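Local coordinates for heat shock protein 16 (Schizosaccharomyces pombe, PDB 3W1Z) that probably acts as a small heat shock chaperone that holds unfolding proteins, and assembles into a 16-subunit oligomer, at the interface of chains A and B and the interface of chains C and A. Coordinates in Å, arbitrary orientation; residue numbers count along the deposited sequence, not the author numbering. Chains: chain A/B/C, Heat shock protein 16.

Three patches show how one subunit can serve two different partners. Contact 1 joins the N-terminal regions of chains A and B, whereas contacts 2 and 3 belong to the interface of chains C and A; both interfaces are two-fold. The C-alpha centres of contacts 1 and 2 lie about 10 Å apart. A:Asp19 on helix 11-23 belongs to both, at the margin of contact 1 by its backbone and as the salt-bridge carboxylate of contact 2. Contact 3 lies out along the beta-sheet domains, its C-alpha centre about 29 Å from that of contact 2 and about 32 Å from that of contact 1. The helix thus probably couples the paired domains to the next pair.

Contact 1: the interface of chains A and B. Residues chain A 16, 19-20; chain B 1, 4, 13.
A:Leu16 and A:Phe20 lie one turn apart on helix 11-23, with helical backbone angles, and meet B:Gln4, whose phi/psi of -61/-37° is also helical although it lies in a loop, as well as B:Met1 and B:Val13. The B:Gln4 side chain is the centre of the patch. Its CG is anti to the backbone N (chi1 -162°) and the chain stays extended beyond it, which carries the carboxamide along the helix surface between A:Leu16 and A:Phe20. The carboxamide lies to one side of the phenyl plane and beyond the ring's rim, against the A:Phe20 CB-CG bond and CD1, with the two planes 29° apart. B:Gln4 OE1 is packed between carbons, 3.2 Å from both A:Phe20 CB and A:Leu16 CD2. A:Leu16 runs antiparallel alongside the glutamine side chain, and its CD2 methyl also meets B:Val13 CG2 at 4.0 Å. The backbone N of B:Met1, the first residue, comes to the edge of the phenyl ring, 3.2 Å from A:Phe20 CZ, a contact and not a bond. No hydrogen bond crosses this patch. The start of chain B and the first turn of its own helix 11-23 both meet helix 11-23 of chain A, and two-fold symmetry repeats the patch with chains exchanged.

Contact 2: the interface of chains C and A. Residues chain C 89, 91; chain A 15, 19, 23, 41-43.
Backbone hydrogen bonds join C:Asn89 and C:Arg91 to strand 39-43 of chain A. C:Asn89 and A:Glu43 form an antiparallel beta bridge, with A:Glu43 N giving to C:Asn89 O at 3.1 Å and C:Asn89 N giving to A:Glu43 O at 3.2 Å. Two residues on, C:Arg91 N donates to A:Val41 O at 2.9 Å. Charge pairing is the work of the C:Arg91 side chain, with a bend at chi2 and chi3 (-145° and 75°) that points NE at helix 11-23. NE makes a nearly straight salt-bridge hydrogen bond to A:Asp19 OD1 at 2.8 Å, the oxygen lying in the guanidinium plane and using its syn lone pair. The 72° turn between the flat groups keeps them from a coplanar, two-bond pairing, though OD2 stays nearby. A:Glu43 OE1, approaching from strand 39-43 and well off the guanidinium plane, lies 3.3 Å from C:Arg91 NH1, a salt bridge whose hydrogen bond is weak. A:Asp15 OD2, 4.8 Å from C:Arg91 NH2, may add to the negative field. Apolar packing involves the base of the side chain: C:Arg91 CB rests 3.6 Å from A:Tyr23 CE1, at the ring's rim. In the fold, the arginine fills the groove between helix 11-23 and strand 39-43 of chain A, within the reciprocal strand exchange typical of non-metazoan small heat shock protein dimers, with a two-fold twin.

Contact 3: the interface of chains C and A. Residues chain C 51, 53, 123; chain A 56, 81, 95.
Strands 47-53 and 123-129 of the chain C alpha-crystallin domain supply one side of this contact, and loop residues of chain A, among them A:Arg81 and A:Arg95, supply the other. A:Arg95 reaches across C:Glu53, their flat groups 80° apart. Its chain is extended as far as CD and then bends at chi3 (69°), which brings NE to C:Glu53 OE2 at 2.9 Å in a salt bridge with a hydrogen bond. The oxygen lies in the guanidinium plane and accepts through its anti lone pair, on the side away from the other carboxylate oxygen. One guanidinium face is capped by C:Leu123, whose CD1 methyl stands over the centre, 3.8 Å from A:Arg95 CZ. An alanine in place of A:Arg95 would probably leave the C:Glu53 carboxylate without its charged mate and open a gap above the C:Leu123 methyls. The leucine also packs by its CB against A:Gly56 CA at 3.9 Å, where a glycine lets the chain A backbone itself be the touching surface. A second ion pair stands beside the first: C:Asp51 and A:Arg81 meet tip to tip, with carboxylate and guanidinium nearly coplanar, 22° apart. A:Arg81 NH1 donates to C:Asp51 OD2 at 3.0 Å, on that oxygen's syn lone pair, and C:Asp51 OD1 lies at the guanidinium edge, 3.4 Å from the same NH1.

Contact 1: the interface of chains A and B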
ATOM      1  N   LEU A  16     -11.662 -16.811   2.159  1.00 73.79           N
ATOM      2  CA  LEU A  16     -10.556 -16.346   1.317  1.00 72.38           C
ATOM      3  C   LEU A  16      -9.250 -16.230   2.119  1.00 61.34           C
ATOM      4  O   LEU A  16      -8.172 -16.641   1.657  1.00 68.97           O
ATOM      5  CB  LEU A  16     -10.962 -15.042   0.609  1.00 74.35           C
ATOM      6  CG  LEU A  16     -10.072 -13.829   0.291  1.00 73.93           C
ATOM      7  CD1 LEU A  16      -9.770 -12.974   1.525  1.00 72.92           C
ATOM      8  CD2 LEU A  16      -8.790 -14.189  -0.440  1.00 64.44           C
ATOM      9  N   ASP A  19      -8.052 -19.885   2.873  1.00 50.46           N
ATOM     10  CA  ASP A  19      -7.331 -20.407   1.715  1.00 38.19           C
ATOM     11  C   ASP A  19      -5.937 -19.811   1.612  1.00 46.61           C
ATOM     12  O   ASP A  19      -4.959 -20.535   1.413  1.00 39.90           O
ATOM     13  CB  ASP A  19      -8.096 -20.112   0.422  1.00 36.04           C
ATOM     14  CG  ASP A  19      -9.158 -21.148   0.120  1.00 45.82           C
ATOM     15  OD1 ASP A  19      -9.409 -22.015   0.982  1.00 44.91           O
ATOM     16  OD2 ASP A  19      -9.747 -21.089  -0.980  1.00 41.34           O
ATOM     17  N   PHE A  20      -5.852 -18.487   1.728  1.00 50.02           N
ATOM     18  CA  PHE A  20      -4.561 -17.811   1.675  1.00 51.74           C
ATOM     19  C   PHE A  20      -3.608 -18.348   2.729  1.00 44.52           C
ATOM     20  O   PHE A  20      -2.498 -18.782   2.423  1.00 48.22           O
ATOM     21  CB  PHE A  20      -4.712 -16.308   1.884  1.00 55.52           C
ATOM     22  CG  PHE A  20      -3.410 -15.562   1.818  1.00 51.76           C
ATOM     23  CD1 PHE A  20      -2.588 -15.692   0.713  1.00 61.37           C
ATOM     24  CD2 PHE A  20      -3.010 -14.732   2.852  1.00 52.95           C
ATOM     25  CE1 PHE A  20      -1.389 -15.017   0.640  1.00 60.43           C
ATOM     26  CE2 PHE A  20      -1.809 -14.049   2.783  1.00 60.39           C
ATOM     27  CZ  PHE A  20      -0.998 -14.193   1.672  1.00 61.04           C
TER
ATOM     28  N   MET B   1       0.523 -11.532   0.796  1.00 77.77           N
ATOM     29  CA  MET B   1      -0.193 -10.329   1.186  1.00 86.90           C
ATOM     30  C   MET B   1      -1.254  -9.960   0.160  1.00 89.93           C
ATOM     31  O   MET B   1      -2.335 -10.553   0.129  1.00 85.60           O
ATOM     32  CB  MET B   1       0.788  -9.176   1.360  1.00 94.39           C
ATOM     33  CG  MET B   1       2.089  -9.361   0.617  1.00 94.22           C
ATOM     34  SD  MET B   1       3.000  -7.817   0.407  1.00120.68           S
ATOM     35  CE  MET B   1       1.674  -6.767  -0.192  1.00101.06           C
ATOM     36  N   GLN B   4      -1.878 -12.342  -3.389  1.00 72.40           N
ATOM     37  CA  GLN B   4      -2.830 -13.434  -3.581  1.00 67.54           C
ATOM     38  C   GLN B   4      -3.704 -13.175  -4.816  1.00 74.41           C
ATOM     39  O   GLN B   4      -4.037 -14.113  -5.546  1.00 79.05           O
ATOM     40  CB  GLN B   4      -3.675 -13.713  -2.332  1.00 68.26           C
ATOM     41  CG  GLN B   4      -4.341 -15.099  -2.359  1.00 63.22           C
ATOM     42  CD  GLN B   4      -5.376 -15.280  -1.272  1.00 69.85           C
ATOM     43  OE1 GLN B   4      -5.611 -14.378  -0.473  1.00 67.28           O
ATOM     44  NE2 GLN B   4      -6.003 -16.451  -1.236  1.00 69.56           N
ATOM     45  N   VAL B  13     -11.819 -16.376  -5.508  1.00 90.81           N
ATOM     46  CA  VAL B  13     -11.327 -15.006  -5.470  1.00 85.99           C
ATOM     47  C   VAL B  13     -11.982 -14.164  -6.562  1.00 79.78           C
ATOM     48  O   VAL B  13     -12.393 -13.024  -6.320  1.00 80.33           O
ATOM     49  CB  VAL B  13      -9.789 -14.975  -5.598  1.00 86.43           C
ATOM     50  CG1 VAL B  13      -9.309 -13.650  -6.177  1.00 79.40           C
ATOM     51  CG2 VAL B  13      -9.130 -15.248  -4.253  1.00 75.12           C
TER

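Contact 2: the interface of chains C and A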
ATOM      1  N   ASN C  89     -14.611 -27.915  -5.588  1.00 87.22           N
ATOM      2  CA  ASN C  89     -13.968 -26.776  -6.218  1.00 84.07           C
ATOM      3  C   ASN C  89     -12.457 -26.811  -6.089  1.00 78.27           C
ATOM      4  O   ASN C  89     -11.914 -27.486  -5.213  1.00 72.00           O
ATOM      5  CB  ASN C  89     -14.507 -25.468  -5.633  1.00 75.39           C
ATOM      6  CG  ASN C  89     -15.967 -25.229  -5.974  1.00 83.62           C
ATOM      7  OD1 ASN C  89     -16.750 -26.168  -6.113  1.00 85.62           O
ATOM      8  ND2 ASN C  89     -16.339 -23.964  -6.113  1.00 80.50           N
ATOM      9  N   ARG C  91      -9.624 -25.129  -4.616  1.00 50.88           N
ATOM     10  CA  ARG C  91      -9.334 -24.128  -3.603  1.00 52.43           C
ATOM     11  C   ARG C  91      -8.043 -23.405  -3.960  1.00 51.58           C
ATOM     12  O   ARG C  91      -7.862 -22.234  -3.632  1.00 55.91           O
ATOM     13  CB  ARG C  91      -9.250 -24.755  -2.212  1.00 51.37           C
ATOM     14  CG  ARG C  91     -10.524 -25.466  -1.782  1.00 58.27           C
ATOM     15  CD  ARG C  91     -10.773 -25.314  -0.288  1.00 61.20           C
ATOM     16  NE  ARG C  91     -11.253 -23.979   0.058  1.00 70.56           N
ATOM     17  CZ  ARG C  91     -12.526 -23.600  -0.020  1.00 69.76           C
ATOM     18  NH1 ARG C  91     -13.451 -24.452  -0.440  1.00 69.78           N
ATOM     19  NH2 ARG C  91     -12.874 -22.365   0.318  1.00 56.02           N
TER
ATOM     20  N   ASP A  15     -13.330 -17.066   4.415  1.00 87.85           N
ATOM     21  CA  ASP A  15     -12.817 -18.257   3.745  1.00 76.25           C
ATOM     22  C   ASP A  15     -11.585 -17.906   2.912  1.00 71.53           C
ATOM     23  O   ASP A  15     -10.600 -18.628   2.937  1.00 65.82           O
ATOM     24  CB  ASP A  15     -13.873 -18.891   2.827  1.00 78.39           C
ATOM     25  CG  ASP A  15     -15.025 -19.517   3.584  1.00 87.74           C
ATOM     26  OD1 ASP A  15     -14.937 -19.636   4.816  1.00 85.25           O
ATOM     27  OD2 ASP A  15     -16.021 -19.909   2.940  1.00 92.41           O
ATOM     28  N   ASP A  19      -8.052 -19.885   2.873  1.00 50.46           N
ATOM     29  CA  ASP A  19      -7.331 -20.407   1.715  1.00 38.19           C
ATOM     30  C   ASP A  19      -5.937 -19.811   1.612  1.00 46.61           C
ATOM     31  O   ASP A  19      -4.959 -20.535   1.413  1.00 39.90           O
ATOM     32  CB  ASP A  19      -8.096 -20.112   0.422  1.00 36.04           C
ATOM     33  CG  ASP A  19      -9.158 -21.148   0.120  1.00 45.82           C
ATOM     34  OD1 ASP A  19      -9.409 -22.015   0.982  1.00 44.91           O
ATOM     35  OD2 ASP A  19      -9.747 -21.089  -0.980  1.00 41.34           O
ATOM     36  N   TYR A  23      -2.841 -22.435   2.082  1.00 36.68           N
ATOM     37  CA  TYR A  23      -2.093 -22.960   0.945  1.00 32.76           C
ATOM     38  C   TYR A  23      -0.908 -22.125   0.449  1.00 37.08           C
ATOM     39  O   TYR A  23      -0.094 -22.625  -0.326  1.00 42.10           O
ATOM     40  CB  TYR A  23      -3.054 -23.213  -0.216  1.00 28.05           C
ATOM     41  CG  TYR A  23      -4.278 -24.005   0.179  1.00 37.71           C
ATOM     42  CD1 TYR A  23      -5.551 -23.560  -0.148  1.00 40.71           C
ATOM     43  CD2 TYR A  23      -4.160 -25.201   0.876  1.00 39.41           C
ATOM     44  CE1 TYR A  23      -6.673 -24.280   0.211  1.00 42.21           C
ATOM     45  CE2 TYR A  23      -5.277 -25.929   1.237  1.00 32.26           C
ATOM     46  CZ  TYR A  23      -6.531 -25.464   0.901  1.00 34.34           C
ATOM     47  OH  TYR A  23      -7.647 -26.185   1.258  1.00 42.90           O
ATOM     48  N   VAL A  41      -4.895 -27.836  -4.965  1.00 43.44           N
ATOM     49  CA  VAL A  41      -5.717 -28.348  -3.876  1.00 38.05           C
ATOM     50  C   VAL A  41      -7.186 -28.357  -4.274  1.00 43.90           C
ATOM     51  O   VAL A  41      -7.733 -27.333  -4.685  1.00 51.91           O
ATOM     52  CB  VAL A  41      -5.542 -27.525  -2.587  1.00 33.85           C
ATOM     53  CG1 VAL A  41      -6.330 -28.157  -1.449  1.00 40.84           C
ATOM     54  CG2 VAL A  41      -4.072 -27.418  -2.221  1.00 31.50           C
ATOM     55  N   HIS A  42      -7.818 -29.521  -4.160  1.00 50.24           N
ATOM     56  CA  HIS A  42      -9.234 -29.652  -4.476  1.00 63.40           C
ATOM     57  C   HIS A  42     -10.003 -30.162  -3.269  1.00 63.09           C
ATOM     58  O   HIS A  42      -9.517 -31.017  -2.532  1.00 55.54           O
ATOM     59  CB  HIS A  42      -9.439 -30.598  -5.658  1.00 61.31           C
ATOM     60  CG  HIS A  42      -8.871 -30.084  -6.949  1.00 67.31           C
ATOM     61  ND1 HIS A  42      -7.523 -30.044  -7.197  1.00 63.17           N
ATOM     62  CD2 HIS A  42      -9.485 -29.588  -8.049  1.00 68.15           C
ATOM     63  CE1 HIS A  42      -7.319 -29.541  -8.410  1.00 66.74           C
ATOM     64  NE2 HIS A  42      -8.488 -29.260  -8.941  1.00 71.17           N
ATOM     65  N   GLU A  43     -11.204 -29.635  -3.067  1.00 70.49           N
ATOM     66  CA  GLU A  43     -12.039 -30.089  -1.966  1.00 72.23           C
ATOM     67  C   GLU A  43     -13.460 -30.401  -2.412  1.00 74.28           C
ATOM     68  O   GLU A  43     -14.192 -29.517  -2.857  1.00 80.39           O
ATOM     69  CB  GLU A  43     -12.069 -29.052  -0.840  1.00 68.86           C
ATOM     70  CG  GLU A  43     -12.750 -29.556   0.424  1.00 70.72           C
ATOM     71  CD  GLU A  43     -13.093 -28.445   1.397  1.00 71.55           C
ATOM     72  OE1 GLU A  43     -12.831 -27.268   1.078  1.00 78.88           O
ATOM     73  OE2 GLU A  43     -13.631 -28.750   2.481  1.00 71.61           O
TER

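Contact 3: the interface of chains C and A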
ATOM      1  N   ASP C  51      16.575 -33.525 -21.280  1.00 19.64           N
ATOM      2  CA  ASP C  51      15.667 -33.839 -20.181  1.00 16.94           C
ATOM      3  C   ASP C  51      14.531 -32.825 -20.104  1.00 18.70           C
ATOM      4  O   ASP C  51      14.761 -31.621 -20.057  1.00 14.42           O
ATOM      5  CB  ASP C  51      16.422 -33.871 -18.853  1.00 23.00           C
ATOM      6  CG  ASP C  51      17.408 -35.015 -18.772  1.00 18.71           C
ATOM      7  OD1 ASP C  51      17.044 -36.148 -19.154  1.00 19.24           O
ATOM      8  OD2 ASP C  51      18.549 -34.783 -18.328  1.00 19.37           O
ATOM      9  N   GLU C  53      10.901 -31.932 -18.029  1.00 21.45           N
ATOM     10  CA  GLU C  53      10.013 -32.200 -16.905  1.00 23.11           C
ATOM     11  C   GLU C  53       8.559 -32.196 -17.357  1.00 19.70           C
ATOM     12  O   GLU C  53       8.064 -31.198 -17.878  1.00 18.14           O
ATOM     13  CB  GLU C  53      10.215 -31.167 -15.794  1.00 18.34           C
ATOM     14  CG  GLU C  53      11.550 -31.267 -15.079  1.00 17.77           C
ATOM     15  CD  GLU C  53      11.686 -30.243 -13.970  1.00 19.92           C
ATOM     16  OE1 GLU C  53      10.719 -29.487 -13.739  1.00 21.82           O
ATOM     17  OE2 GLU C  53      12.759 -30.190 -13.334  1.00 20.56           O
ATOM     18  N   LEU C 123       9.664 -37.430 -15.838  1.00 25.00           N
ATOM     19  CA  LEU C 123      10.810 -36.880 -16.549  1.00 27.38           C
ATOM     20  C   LEU C 123      11.072 -37.655 -17.834  1.00 32.70           C
ATOM     21  O   LEU C 123      11.302 -38.868 -17.809  1.00 34.35           O
ATOM     22  CB  LEU C 123      12.062 -36.881 -15.669  1.00 22.41           C
ATOM     23  CG  LEU C 123      13.251 -36.114 -16.255  1.00 29.01           C
ATOM     24  CD1 LEU C 123      12.987 -34.613 -16.228  1.00 19.49           C
ATOM     25  CD2 LEU C 123      14.549 -36.453 -15.532  1.00 18.18           C
TER
ATOM     26  N   GLY A  56      11.145 -36.154 -11.990  1.00 25.45           N
ATOM     27  CA  GLY A  56      12.531 -36.536 -11.792  1.00 22.53           C
ATOM     28  C   GLY A  56      12.845 -36.944 -10.365  1.00 26.47           C
ATOM     29  O   GLY A  56      14.010 -37.078  -9.990  1.00 26.81           O
ATOM     30  N   ARG A  81      22.889 -35.364 -13.770  1.00 25.32           N
ATOM     31  CA  ARG A  81      23.832 -34.872 -14.765  1.00 30.68           C
ATOM     32  C   ARG A  81      24.893 -33.959 -14.153  1.00 23.24           C
ATOM     33  O   ARG A  81      25.671 -33.337 -14.876  1.00 28.62           O
ATOM     34  CB  ARG A  81      23.088 -34.153 -15.892  1.00 26.66           C
ATOM     35  CG  ARG A  81      21.789 -34.830 -16.298  1.00 26.61           C
ATOM     36  CD  ARG A  81      21.645 -34.882 -17.808  1.00 17.77           C
ATOM     37  NE  ARG A  81      22.313 -36.044 -18.383  1.00 35.43           N
ATOM     38  CZ  ARG A  81      21.676 -37.086 -18.907  1.00 31.10           C
ATOM     39  NH1 ARG A  81      20.350 -37.107 -18.939  1.00 21.36           N
ATOM     40  NH2 ARG A  81      22.363 -38.103 -19.408  1.00 31.61           N
ATOM     41  N   ARG A  95      16.351 -26.594 -15.256  1.00 29.77           N
ATOM     42  CA  ARG A  95      15.938 -27.417 -14.121  1.00 23.33           C
ATOM     43  C   ARG A  95      16.562 -26.978 -12.803  1.00 21.23           C
ATOM     44  O   ARG A  95      17.730 -26.601 -12.746  1.00 27.93           O
ATOM     45  CB  ARG A  95      16.225 -28.901 -14.378  1.00 25.24           C
ATOM     46  CG  ARG A  95      15.321 -29.538 -15.423  1.00 24.19           C
ATOM     47  CD  ARG A  95      15.511 -31.047 -15.473  1.00 23.10           C
ATOM     48  NE  ARG A  95      15.002 -31.706 -14.273  1.00 15.92           N
ATOM     49  CZ  ARG A  95      15.388 -32.909 -13.859  1.00 17.71           C
ATOM     50  NH1 ARG A  95      16.301 -33.588 -14.540  1.00 27.52           N
ATOM     51  NH2 ARG A  95      14.869 -33.431 -12.757  1.00 27.52           N
TER